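Long-range contact in DNA polymerase III, beta subunit (Thermotoga maritima, PDB 1VPK), which probably tethers DNA polymerases and other proteins to DNA for processive synthesis, as a ring-shaped head-to-tail homodimer around the duplex: residues 29-42 / 55-67. Residues are numbered along the deposited sequence; the frame is centred on the assembly and turned at random.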
loop_
_atom_site.group_PDB
_atom_site.type_symbol
_atom_site.label_atom_id
_atom_site.label_comp_id
_atom_site.label_asym_id
_atom_site.label_seq_id
_atom_site.Cartn_x
_atom_site.Cartn_y
_atom_site.Cartn_z
ATOM N N ALA A 29 0.712 9.947 22.058
ATOM C CA ALA A 29 -0.071 9.087 22.946
ATOM C C ALA A 29 -0.768 7.912 22.291
ATOM O O ALA A 29 -1.103 6.944 22.986
ATOM C CB ALA A 29 -1.101 9.936 23.704
ATOM N N SER A 30 -0.952 7.966 20.975
ATOM C CA SER A 30 -1.867 7.094 20.278
ATOM C C SER A 30 -1.538 5.613 20.347
ATOM O O SER A 30 -2.449 4.824 20.328
ATOM C CB SER A 30 -2.040 7.497 18.805
ATOM O OG SER A 30 -0.823 7.384 18.146
ATOM N N LYS A 31 -0.258 5.241 20.457
ATOM C CA LYS A 31 0.073 3.828 20.409
ATOM C C LYS A 31 0.024 3.142 21.798
ATOM O O LYS A 31 0.343 1.957 21.940
ATOM C CB LYS A 31 1.392 3.592 19.669
ATOM C CG LYS A 31 1.301 3.919 18.169
ATOM C CD LYS A 31 2.302 3.119 17.388
ATOM C CE LYS A 31 2.134 3.158 15.842
ATOM N NZ LYS A 31 3.087 2.068 15.279
ATOM N N ALA A 32 -0.401 3.877 22.804
ATOM C CA ALA A 32 -0.673 3.336 24.130
ATOM C C ALA A 32 -2.188 3.014 24.281
ATOM O O ALA A 32 -2.607 2.465 25.288
ATOM C CB ALA A 32 -0.237 4.284 25.173
ATOM N N LEU A 33 -3.003 3.331 23.290
ATOM C CA LEU A 33 -4.456 3.016 23.382
ATOM C C LEU A 33 -4.691 1.501 23.369
ATOM O O LEU A 33 -3.944 0.772 22.699
ATOM C CB LEU A 33 -5.206 3.638 22.208
ATOM C CG LEU A 33 -5.251 5.175 22.078
ATOM C CD1 LEU A 33 -5.736 5.588 20.716
ATOM C CD2 LEU A 33 -6.188 5.714 23.091
ATOM N N ALA A 34 -5.741 1.040 24.082
ATOM C CA ALA A 34 -6.215 -0.346 23.973
ATOM C C ALA A 34 -7.050 -0.545 22.709
ATOM O O ALA A 34 -7.518 0.403 22.115
ATOM C CB ALA A 34 -7.050 -0.706 25.185
ATOM N N LYS A 35 -7.272 -1.786 22.309
ATOM C CA LYS A 35 -8.237 -2.081 21.218
ATOM C C LYS A 35 -9.721 -1.906 21.667
ATOM O O LYS A 35 -10.060 -2.162 22.828
ATOM C CB LYS A 35 -8.037 -3.519 20.683
ATOM C CG LYS A 35 -6.587 -3.995 20.583
ATOM N N LYS A 36 -10.580 -1.443 20.753
ATOM C CA LYS A 36 -12.069 -1.558 20.873
ATOM C C LYS A 36 -12.678 -2.453 21.962
ATOM O O LYS A 36 -13.744 -2.124 22.508
ATOM C CB LYS A 36 -12.686 -2.058 19.542
ATOM C CG LYS A 36 -12.436 -3.551 19.185
ATOM C CD LYS A 36 -10.986 -3.804 18.739
ATOM C CE LYS A 36 -10.579 -5.262 18.888
ATOM N NZ LYS A 36 -10.263 -5.608 20.300
ATOM N N SER A 37 -12.070 -3.620 22.198
ATOM C CA SER A 37 -12.599 -4.594 23.144
ATOM C C SER A 37 -11.728 -4.615 24.385
ATOM O O SER A 37 -10.512 -4.392 24.310
ATOM C CB SER A 37 -12.652 -6.000 22.527
ATOM O OG SER A 37 -12.911 -6.999 23.512
ATOM N N VAL A 38 -12.364 -4.940 25.511
ATOM C CA VAL A 38 -11.749 -4.832 26.830
ATOM C C VAL A 38 -11.562 -3.335 27.116
ATOM O O VAL A 38 -10.564 -2.726 26.744
ATOM C CB VAL A 38 -10.411 -5.628 26.952
ATOM N N LYS A 39 -12.595 -2.760 27.738
ATOM C CA LYS A 39 -12.630 -1.343 28.047
ATOM C C LYS A 39 -12.498 -0.519 26.750
ATOM O O LYS A 39 -11.388 -0.122 26.334
ATOM C CB LYS A 39 -11.585 -1.027 29.141
ATOM C CG LYS A 39 -12.030 -1.520 30.549
ATOM C CD LYS A 39 -10.921 -1.414 31.642
ATOM C CE LYS A 39 -10.277 -2.781 31.997
ATOM N NZ LYS A 39 -10.100 -2.991 33.472
ATOM N N PRO A 40 -13.636 -0.319 26.054
ATOM C CA PRO A 40 -13.791 0.704 25.028
ATOM C C PRO A 40 -13.302 2.083 25.519
ATOM O O PRO A 40 -12.791 2.873 24.756
ATOM C CB PRO A 40 -15.309 0.707 24.807
ATOM C CG PRO A 40 -15.709 -0.633 25.055
ATOM C CD PRO A 40 -14.862 -1.118 26.193
ATOM N N ILE A 41 -13.482 2.345 26.799
ATOM C CA ILE A 41 -12.927 3.495 27.466
ATOM C C ILE A 41 -11.411 3.641 27.286
ATOM O O ILE A 41 -10.907 4.750 27.061
ATOM C CB ILE A 41 -13.253 3.427 28.982
ATOM C CG1 ILE A 41 -12.592 4.596 29.702
ATOM C CG2 ILE A 41 -12.772 2.144 29.611
ATOM C CD1 ILE A 41 -13.427 5.102 30.809
ATOM N N LEU A 42 -10.692 2.511 27.355
ATOM C CA LEU A 42 -9.257 2.505 27.128
ATOM C C LEU A 42 -8.838 2.569 25.654
ATOM O O LEU A 42 -7.641 2.723 25.368
ATOM C CB LEU A 42 -8.603 1.329 27.811
ATOM C CG LEU A 42 -8.842 1.253 29.334
ATOM C CD1 LEU A 42 -7.926 0.223 29.978
ATOM C CD2 LEU A 42 -8.591 2.570 30.000
ATOM N N TYR A 55 -3.735 17.988 30.002
ATOM C CA TYR A 55 -3.077 16.689 29.731
ATOM C C TYR A 55 -3.954 15.821 28.802
ATOM O O TYR A 55 -5.216 15.788 28.919
ATOM C CB TYR A 55 -2.893 15.883 31.021
ATOM C CG TYR A 55 -2.203 16.625 32.107
ATOM C CD1 TYR A 55 -0.841 16.770 32.094
ATOM C CD2 TYR A 55 -2.918 17.185 33.156
ATOM C CE1 TYR A 55 -0.203 17.469 33.081
ATOM C CE2 TYR A 55 -2.275 17.872 34.154
ATOM C CZ TYR A 55 -0.923 18.015 34.097
ATOM O OH TYR A 55 -0.260 18.688 35.079
ATOM N N ILE A 56 -3.275 15.138 27.892
ATOM C CA ILE A 56 -3.869 14.056 27.101
ATOM C C ILE A 56 -3.173 12.739 27.517
ATOM O O ILE A 56 -1.920 12.672 27.524
ATOM C CB ILE A 56 -3.642 14.297 25.631
ATOM C CG1 ILE A 56 -4.473 15.529 25.185
ATOM C CG2 ILE A 56 -3.985 13.064 24.809
ATOM C CD1 ILE A 56 -4.093 16.065 23.784
ATOM N N CYS A 57 -3.979 11.732 27.889
ATOM C CA CYS A 57 -3.451 10.414 28.308
ATOM C C CYS A 57 -4.022 9.247 27.495
ATOM O O CYS A 57 -5.132 9.324 26.931
ATOM C CB CYS A 57 -3.735 10.162 29.772
ATOM S SG CYS A 57 -3.141 11.461 30.890
ATOM N N ALA A 58 -3.269 8.162 27.462
ATOM C CA ALA A 58 -3.774 6.903 26.889
ATOM C C ALA A 58 -3.118 5.772 27.663
ATOM O O ALA A 58 -1.956 5.895 28.106
ATOM C CB ALA A 58 -3.394 6.816 25.483
ATOM N N THR A 59 -3.856 4.688 27.858
ATOM C CA THR A 59 -3.287 3.493 28.431
ATOM C C THR A 59 -4.063 2.272 27.973
ATOM O O THR A 59 -5.267 2.345 27.709
ATOM C CB THR A 59 -3.290 3.559 29.964
ATOM O OG1 THR A 59 -2.530 2.462 30.492
ATOM C CG2 THR A 59 -4.731 3.468 30.560
ATOM N N ASP A 60 -3.372 1.154 27.966
ATOM C CA ASP A 60 -3.979 -0.167 27.923
ATOM C C ASP A 60 -3.713 -0.967 29.179
ATOM O O ASP A 60 -3.847 -2.162 29.176
ATOM C CB ASP A 60 -3.439 -0.933 26.725
ATOM C CG ASP A 60 -1.950 -1.192 26.801
ATOM O OD1 ASP A 60 -1.326 -0.997 27.866
ATOM O OD2 ASP A 60 -1.389 -1.605 25.764
ATOM N N LEU A 61 -3.346 -0.312 30.260
ATOM C CA LEU A 61 -3.022 -0.954 31.538
ATOM C C LEU A 61 -1.636 -1.612 31.620
ATOM O O LEU A 61 -1.177 -1.981 32.716
ATOM C CB LEU A 61 -4.108 -1.960 31.987
ATOM C CG LEU A 61 -5.579 -1.471 32.058
ATOM C CD1 LEU A 61 -6.393 -2.501 32.734
ATOM C CD2 LEU A 61 -5.684 -0.166 32.807
ATOM N N GLU A 62 -0.953 -1.764 30.490
ATOM C CA GLU A 62 0.454 -2.206 30.511
ATOM C C GLU A 62 1.372 -1.027 30.164
ATOM O O GLU A 62 2.405 -0.872 30.809
ATOM C CB GLU A 62 0.679 -3.375 29.538
ATOM C CG GLU A 62 2.173 -3.620 29.207
ATOM C CD GLU A 62 2.377 -4.781 28.240
ATOM O OE1 GLU A 62 2.039 -4.603 27.028
ATOM O OE2 GLU A 62 2.876 -5.841 28.723
ATOM N N THR A 63 0.996 -0.219 29.159
ATOM C CA THR A 63 1.683 1.037 28.822
ATOM C C THR A 63 0.731 2.227 29.136
ATOM O O THR A 63 -0.466 2.153 28.840
ATOM C CB THR A 63 2.080 1.071 27.301
ATOM O OG1 THR A 63 2.797 -0.104 26.912
ATOM C CG2 THR A 63 2.910 2.360 26.946
ATOM N N GLY A 64 1.242 3.286 29.739
ATOM C CA GLY A 64 0.504 4.519 29.994
ATOM C C GLY A 64 1.314 5.714 29.558
ATOM O O GLY A 64 2.571 5.749 29.725
ATOM N N VAL A 65 0.644 6.690 28.956
ATOM C CA VAL A 65 1.299 7.894 28.479
ATOM C C VAL A 65 0.536 9.068 29.016
ATOM O O VAL A 65 -0.695 9.093 28.899
ATOM C CB VAL A 65 1.235 8.016 26.975
ATOM C CG1 VAL A 65 1.884 9.373 26.520
ATOM C CG2 VAL A 65 1.929 6.875 26.317
ATOM N N LYS A 66 1.249 10.020 29.611
ATOM C CA LYS A 66 0.671 11.275 30.088
ATOM C C LYS A 66 1.460 12.385 29.379
ATOM O O LYS A 66 2.654 12.584 29.648
ATOM C CB LYS A 66 0.818 11.384 31.605
ATOM C CG LYS A 66 0.099 12.586 32.223
ATOM C CD LYS A 66 0.291 12.685 33.738
ATOM C CE LYS A 66 -0.619 13.743 34.303
ATOM N NZ LYS A 66 -0.563 13.878 35.807
ATOM N N ALA A 67 0.790 13.050 28.434
ATOM C CA ALA A 67 1.355 14.111 27.633
ATOM C C ALA A 67 0.829 15.459 28.119
ATOM O O ALA A 67 -0.411 15.708 28.190
ATOM C CB ALA A 67 0.975 13.874 26.190
HETATM O O HOH W 1 -6.443 4.900 26.708
#
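A32 lays its methyl on one face of a two-stranded antiparallel hairpin, CB 3.6 Å from V65 CG2 and 4.1 Å from A58 CB. Three residues earlier A29 meets the other branch of the same valine, CB to CG1 4.1 Å, and L33 turns back so that its CD2 rests on the A58 methyl. Small residues thus let the chain from A29 to A32, at and after helix 19-29, come close to the hairpin, a worked example of how alanines permit near approach. Farther along, L42 lies alongside T59, CD2 to CG2 4.0 Å, while the side chains of L42 and L61 cross at about a right angle, L42 CD1 3.6 Å from L61 CG. No direct hydrogen bond joins the segments; instead a water accepts from T59 N and probably donates to L42 O, each at 2.8 Å.

Behind this shell the turn 59-63 is held by its own side chains. T59 OG1, anti to the backbone N (chi1 -171°), accepts from L61 N in an ST turn and donates to T63 O from above the carbonyl plane, leaving CG2 for L42. A valine in its place would probably leave L61 N without its acceptor and T63 O with one donor fewer, the turn less firmly held. D60 OD1 takes E62 N on its anti side and T63 N on its syn side, while OD2 bridges to K208 of the central domain, tying it to this hairpin of the N-terminal clamp-fold domain in a bacterial beta sliding clamp.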